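Lmo0135 protein (PDB 5ISU) serves as the substrate-binding protein CtaP of an ABC transporter in Listeria monocytogenes, with a probable role in peptide uptake. Local coordinates at residues A[97-100]-A[101-104]; A[162-165]-A[166-169]. All blocks are in the same frame, centred on the assembly; numbering follows the deposited sequence.

Interaction 1 (A[97-100]-A[101-104]); sequences VFTV and NSIL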
ATOM      1  N   VAL A  97     -10.909 -22.025   5.629  1.00 45.89           N
ATOM      2  CA  VAL A  97     -12.266 -22.117   5.077  1.00 48.61           C
ATOM      3  C   VAL A  97     -13.197 -21.149   5.783  1.00 49.19           C
ATOM      4  O   VAL A  97     -13.977 -20.437   5.128  1.00 49.88           O
ATOM      5  CB  VAL A  97     -12.847 -23.540   5.216  1.00 49.22           C
ATOM      6  CG1 VAL A  97     -14.315 -23.590   4.777  1.00 51.53           C
ATOM      7  CG2 VAL A  97     -12.029 -24.538   4.411  1.00 49.87           C
ATOM      8  N   PHE A  98     -13.132 -21.144   7.114  1.00 48.09           N
ATOM      9  CA  PHE A  98     -13.969 -20.253   7.898  1.00 47.94           C
ATOM     10  C   PHE A  98     -13.668 -18.793   7.583  1.00 46.53           C
ATOM     11  O   PHE A  98     -14.585 -17.978   7.483  1.00 46.74           O
ATOM     12  CB  PHE A  98     -13.817 -20.505   9.412  1.00 47.72           C
ATOM     13  CG  PHE A  98     -14.396 -19.406  10.251  1.00 47.25           C
ATOM     14  CD1 PHE A  98     -15.753 -19.363  10.511  1.00 50.94           C
ATOM     15  CD2 PHE A  98     -13.590 -18.385  10.728  1.00 46.35           C
ATOM     16  CE1 PHE A  98     -16.297 -18.337  11.254  1.00 51.88           C
ATOM     17  CE2 PHE A  98     -14.123 -17.344  11.468  1.00 47.39           C
ATOM     18  CZ  PHE A  98     -15.481 -17.320  11.732  1.00 50.26           C
ATOM     19  N   THR A  99     -12.396 -18.458   7.429  1.00 45.99           N
ATOM     20  CA  THR A  99     -12.040 -17.063   7.146  1.00 46.45           C
ATOM     21  C   THR A  99     -12.630 -16.584   5.811  1.00 46.91           C
ATOM     22  O   THR A  99     -13.214 -15.498   5.745  1.00 45.88           O
ATOM     23  CB  THR A  99     -10.523 -16.806   7.170  1.00 45.12           C
ATOM     24  OG1 THR A  99      -9.965 -17.228   8.431  1.00 46.22           O
ATOM     25  CG2 THR A  99     -10.254 -15.321   6.989  1.00 45.23           C
ATOM     26  N   VAL A 100     -12.515 -17.409   4.774  1.00 45.89           N
ATOM     27  CA  VAL A 100     -13.041 -17.052   3.456  1.00 45.84           C
ATOM     28  C   VAL A 100     -14.560 -16.914   3.500  1.00 46.95           C
ATOM     29  O   VAL A 100     -15.105 -15.969   2.931  1.00 47.43           O
ATOM     30  CB  VAL A 100     -12.646 -18.075   2.368  1.00 46.28           C
ATOM     31  CG1 VAL A 100     -13.372 -17.793   1.038  1.00 47.77           C
ATOM     32  CG2 VAL A 100     -11.151 -18.086   2.171  1.00 44.37           C
ATOM     33  N   ASN A 101     -15.234 -17.843   4.176  1.00 48.45           N
ATOM     34  CA  ASN A 101     -16.706 -17.780   4.299  1.00 52.15           C
ATOM     35  C   ASN A 101     -17.128 -16.558   5.111  1.00 52.95           C
ATOM     36  O   ASN A 101     -18.174 -15.961   4.829  1.00 54.22           O
ATOM     37  CB  ASN A 101     -17.284 -19.067   4.908  1.00 52.92           C
ATOM     38  CG  ASN A 101     -17.123 -20.284   3.993  1.00 53.97           C
ATOM     39  OD1 ASN A 101     -16.955 -21.409   4.465  1.00 57.01           O
ATOM     40  ND2 ASN A 101     -17.163 -20.062   2.691  1.00 53.78           N
ATOM     41  N   SER A 102     -16.313 -16.165   6.091  1.00 50.01           N
ATOM     42  CA  SER A 102     -16.640 -14.983   6.900  1.00 52.85           C
ATOM     43  C   SER A 102     -16.440 -13.688   6.071  1.00 52.89           C
ATOM     44  O   SER A 102     -17.114 -12.691   6.313  1.00 56.50           O
ATOM     45  CB  SER A 102     -15.855 -14.949   8.221  1.00 51.75           C
ATOM     46  OG  SER A 102     -14.483 -14.652   8.002  1.00 53.70           O
ATOM     47  N   ILE A 103     -15.543 -13.718   5.085  1.00 52.11           N
ATOM     48  CA  ILE A 103     -15.333 -12.557   4.186  1.00 52.02           C
ATOM     49  C   ILE A 103     -16.436 -12.516   3.119  1.00 54.80           C
ATOM     50  O   ILE A 103     -16.915 -11.433   2.737  1.00 54.36           O
ATOM     51  CB  ILE A 103     -13.950 -12.601   3.493  1.00 50.79           C
ATOM     52  CG1 ILE A 103     -12.833 -12.355   4.513  1.00 50.39           C
ATOM     53  CG2 ILE A 103     -13.845 -11.535   2.402  1.00 51.37           C
ATOM     54  CD1 ILE A 103     -11.434 -12.491   3.942  1.00 47.84           C
ATOM     55  N   LEU A 104     -16.811 -13.693   2.619  1.00 55.49           N
ATOM     56  CA  LEU A 104     -17.870 -13.788   1.611  1.00 59.25           C
ATOM     57  C   LEU A 104     -19.228 -13.373   2.156  1.00 62.81           C
ATOM     58  O   LEU A 104     -20.068 -12.869   1.421  1.00 66.93           O
ATOM     59  CB  LEU A 104     -17.966 -15.216   1.046  1.00 59.87           C
ATOM     60  CG  LEU A 104     -16.876 -15.660   0.064  1.00 59.03           C
ATOM     61  CD1 LEU A 104     -17.032 -17.137  -0.264  1.00 58.86           C
ATOM     62  CD2 LEU A 104     -16.916 -14.817  -1.210  1.00 60.43           C
TER
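S102 bends its hydroxyl back onto the carbonyl of T99, one turn earlier, in the last two turns of the alpha-helix 93-104. OG sits between the backbone N and the carbonyl carbon (chi1 72°), and this brings it 2.7 Å from T99 O, to which it donates. I103 N reaches T99 O from the same face of the carbonyl plane, at 3.0 Å, so two donors grip one oxygen. N34 ND2 also bonds S102 OG and ties the helix to a loop. CB of S102 lies over one face of the F98 ring, offset toward the rim. T99 OG1 also reaches back along the helix, bonding D95 O, and it bonds I154 N outside the helix.

Two pairs four residues apart lie side by side and point the same way. In the first, V100 CG1 packs against L104 CD1 at 3.9 Å. This apolar row faces strand 121-129, where V100 touches V125 and L104 touches P122. In the second pair, V97 and N101, the amide is beside the valine methyl. N101 N donates to V97 O at 3.0 Å, while N101 OD1 stands 3.4 Å from V97 CG1.

Interaction 2 (A[162-165]-A[166-169]); sequences VENI and EKSD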
ATOM      1  N   VAL A 162     -20.322 -15.585  15.659  1.00 72.24           N
ATOM      2  CA  VAL A 162     -20.328 -14.158  15.993  1.00 71.81           C
ATOM      3  C   VAL A 162     -21.030 -13.444  14.842  1.00 71.43           C
ATOM      4  O   VAL A 162     -20.606 -13.566  13.688  1.00 70.14           O
ATOM      5  CB  VAL A 162     -18.910 -13.597  16.186  1.00 70.16           C
ATOM      6  CG1 VAL A 162     -18.948 -12.077  16.324  1.00 71.26           C
ATOM      7  CG2 VAL A 162     -18.242 -14.237  17.401  1.00 70.19           C
ATOM      8  N   GLU A 163     -22.089 -12.700  15.153  1.00 73.68           N
ATOM      9  CA  GLU A 163     -22.868 -12.015  14.121  1.00 75.92           C
ATOM     10  C   GLU A 163     -22.180 -10.814  13.497  1.00 73.48           C
ATOM     11  O   GLU A 163     -22.311 -10.600  12.294  1.00 75.52           O
ATOM     12  CB  GLU A 163     -24.230 -11.576  14.644  1.00 82.22           C
ATOM     13  CG  GLU A 163     -25.128 -12.707  15.112  1.00 86.34           C
ATOM     14  CD  GLU A 163     -26.596 -12.340  14.993  1.00 93.63           C
ATOM     15  OE1 GLU A 163     -26.961 -11.839  13.906  1.00 98.51           O
ATOM     16  OE2 GLU A 163     -27.390 -12.574  15.943  1.00 95.48           O
ATOM     17  N   ASN A 164     -21.500 -10.004  14.311  1.00 72.20           N
ATOM     18  CA  ASN A 164     -20.762  -8.837  13.805  1.00 69.37           C
ATOM     19  C   ASN A 164     -19.308  -8.933  14.270  1.00 64.62           C
ATOM     20  O   ASN A 164     -18.961  -8.555  15.394  1.00 63.55           O
ATOM     21  CB  ASN A 164     -21.412  -7.515  14.237  1.00 71.35           C
ATOM     22  CG  ASN A 164     -20.769  -6.300  13.567  1.00 70.15           C
ATOM     23  OD1 ASN A 164     -19.575  -6.304  13.245  1.00 65.27           O
ATOM     24  ND2 ASN A 164     -21.561  -5.252  13.363  1.00 71.58           N
ATOM     25  N   ILE A 165     -18.460  -9.415  13.372  1.00 61.20           N
ATOM     26  CA  ILE A 165     -17.065  -9.637  13.678  1.00 59.21           C
ATOM     27  C   ILE A 165     -16.301  -8.340  13.897  1.00 60.21           C
ATOM     28  O   ILE A 165     -15.505  -8.262  14.831  1.00 62.45           O
ATOM     29  CB  ILE A 165     -16.374 -10.502  12.599  1.00 56.92           C
ATOM     30  CG1 ILE A 165     -17.062 -11.870  12.513  1.00 58.09           C
ATOM     31  CG2 ILE A 165     -14.898 -10.698  12.931  1.00 53.53           C
ATOM     32  CD1 ILE A 165     -16.567 -12.757  11.392  1.00 57.15           C
ATOM     33  N   GLU A 166     -16.563  -7.326  13.077  1.00 58.68           N
ATOM     34  CA  GLU A 166     -15.843  -6.055  13.191  1.00 58.82           C
ATOM     35  C   GLU A 166     -16.029  -5.355  14.561  1.00 59.44           C
ATOM     36  O   GLU A 166     -15.104  -4.715  15.050  1.00 57.38           O
ATOM     37  CB  GLU A 166     -16.217  -5.107  12.032  1.00 60.09           C
ATOM     38  CG  GLU A 166     -15.358  -3.838  11.936  1.00 62.03           C
ATOM     39  CD  GLU A 166     -15.743  -2.911  10.776  1.00 63.51           C
ATOM     40  OE1 GLU A 166     -16.951  -2.802  10.459  1.00 65.58           O
ATOM     41  OE2 GLU A 166     -14.835  -2.250  10.202  1.00 62.11           O
ATOM     42  N   LYS A 167     -17.203  -5.490  15.175  1.00 62.37           N
ATOM     43  CA  LYS A 167     -17.498  -4.832  16.464  1.00 64.81           C
ATOM     44  C   LYS A 167     -17.303  -5.722  17.691  1.00 63.86           C
ATOM     45  O   LYS A 167     -17.312  -5.221  18.807  1.00 63.29           O
ATOM     46  CB  LYS A 167     -18.926  -4.234  16.468  1.00 69.85           C
ATOM     47  CG  LYS A 167     -19.072  -2.869  15.788  1.00 73.38           C
ATOM     48  CD  LYS A 167     -18.517  -2.857  14.367  1.00 74.88           C
ATOM     49  CE  LYS A 167     -18.758  -1.544  13.631  1.00 76.57           C
ATOM     50  NZ  LYS A 167     -20.198  -1.303  13.363  1.00 80.80           N
ATOM     51  N   SER A 168     -17.131  -7.026  17.485  1.00 63.48           N
ATOM     52  CA  SER A 168     -16.952  -7.986  18.590  1.00 63.43           C
ATOM     53  C   SER A 168     -15.854  -7.598  19.586  1.00 62.82           C
ATOM     54  O   SER A 168     -14.746  -7.223  19.190  1.00 59.98           O
ATOM     55  CB  SER A 168     -16.642  -9.382  18.034  1.00 61.45           C
ATOM     56  OG  SER A 168     -16.397 -10.322  19.070  1.00 59.94           O
ATOM     57  N   ASP A 169     -16.175  -7.714  20.876  1.00 68.64           N
ATOM     58  CA  ASP A 169     -15.226  -7.407  21.953  1.00 69.04           C
ATOM     59  C   ASP A 169     -14.075  -8.424  21.982  1.00 66.00           C
ATOM     60  O   ASP A 169     -13.051  -8.201  22.634  1.00 66.72           O
ATOM     61  CB  ASP A 169     -15.926  -7.198  23.332  1.00 74.25           C
ATOM     62  CG  ASP A 169     -16.773  -8.395  23.795  1.00 78.64           C
ATOM     63  OD1 ASP A 169     -16.583  -9.526  23.302  1.00 79.85           O
ATOM     64  OD2 ASP A 169     -17.629  -8.196  24.698  1.00 86.70           O
TER
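N164 uses its side-chain oxygen to hold the backbone of K167, three residues on. Hydrogen bonds define this tight bend. K167 N donates to N164 OD1 at 3.2 Å and comes from above the amide plane, 56° out of it, rather than along a lone pair. CG anti to the backbone N (chi1 -172°) carries the amide over to that N-H. S168 N makes two weak bonds, to N164 O at 3.2 Å and to I165 O at 3.3 Å. The second closes a type I beta turn over residues 165-168.

Van der Waals contacts are few. The K167 chain folds at CB-CG (chi2 53°) and passes across the N164 amide, with K167 CD 3.8 Å from N164 OD1. On another part of the bend, V162 CG1 meets S168 CB at 3.9 Å.

Backbone and charged links fasten the bend to its surroundings. Q108 OE1 accepts from I165 N, N171 ND2 donates to I165 O, and K107 NZ forms a salt bridge with E163 OE1. The bend is a surface loop between helix 156-159 and strand 180-186, and its anchors Q108 and K107 follow soon after helix 93-104.

In the fold
The end of helix 93-104 and the loop 162-169 are neighbours in space, with centres about 14 Å apart. They touch directly: S102 CB of interaction 1 packs on I165 CD1 of interaction 2 at 3.9 Å. One loop, that of residues 32-35, serves both. N34 touches T99 of interaction 1, while N32 and Y35 pack on I165 of interaction 2. The chain just past the helix adds a second link, since it runs on from interaction 1 and reaches the loop of interaction 2. Their centres lie about 23 and 26 Å from the centre of the chain. A 1,2-ethanediol, probably from crystallisation, lies about 3 Å from the side chain of N101.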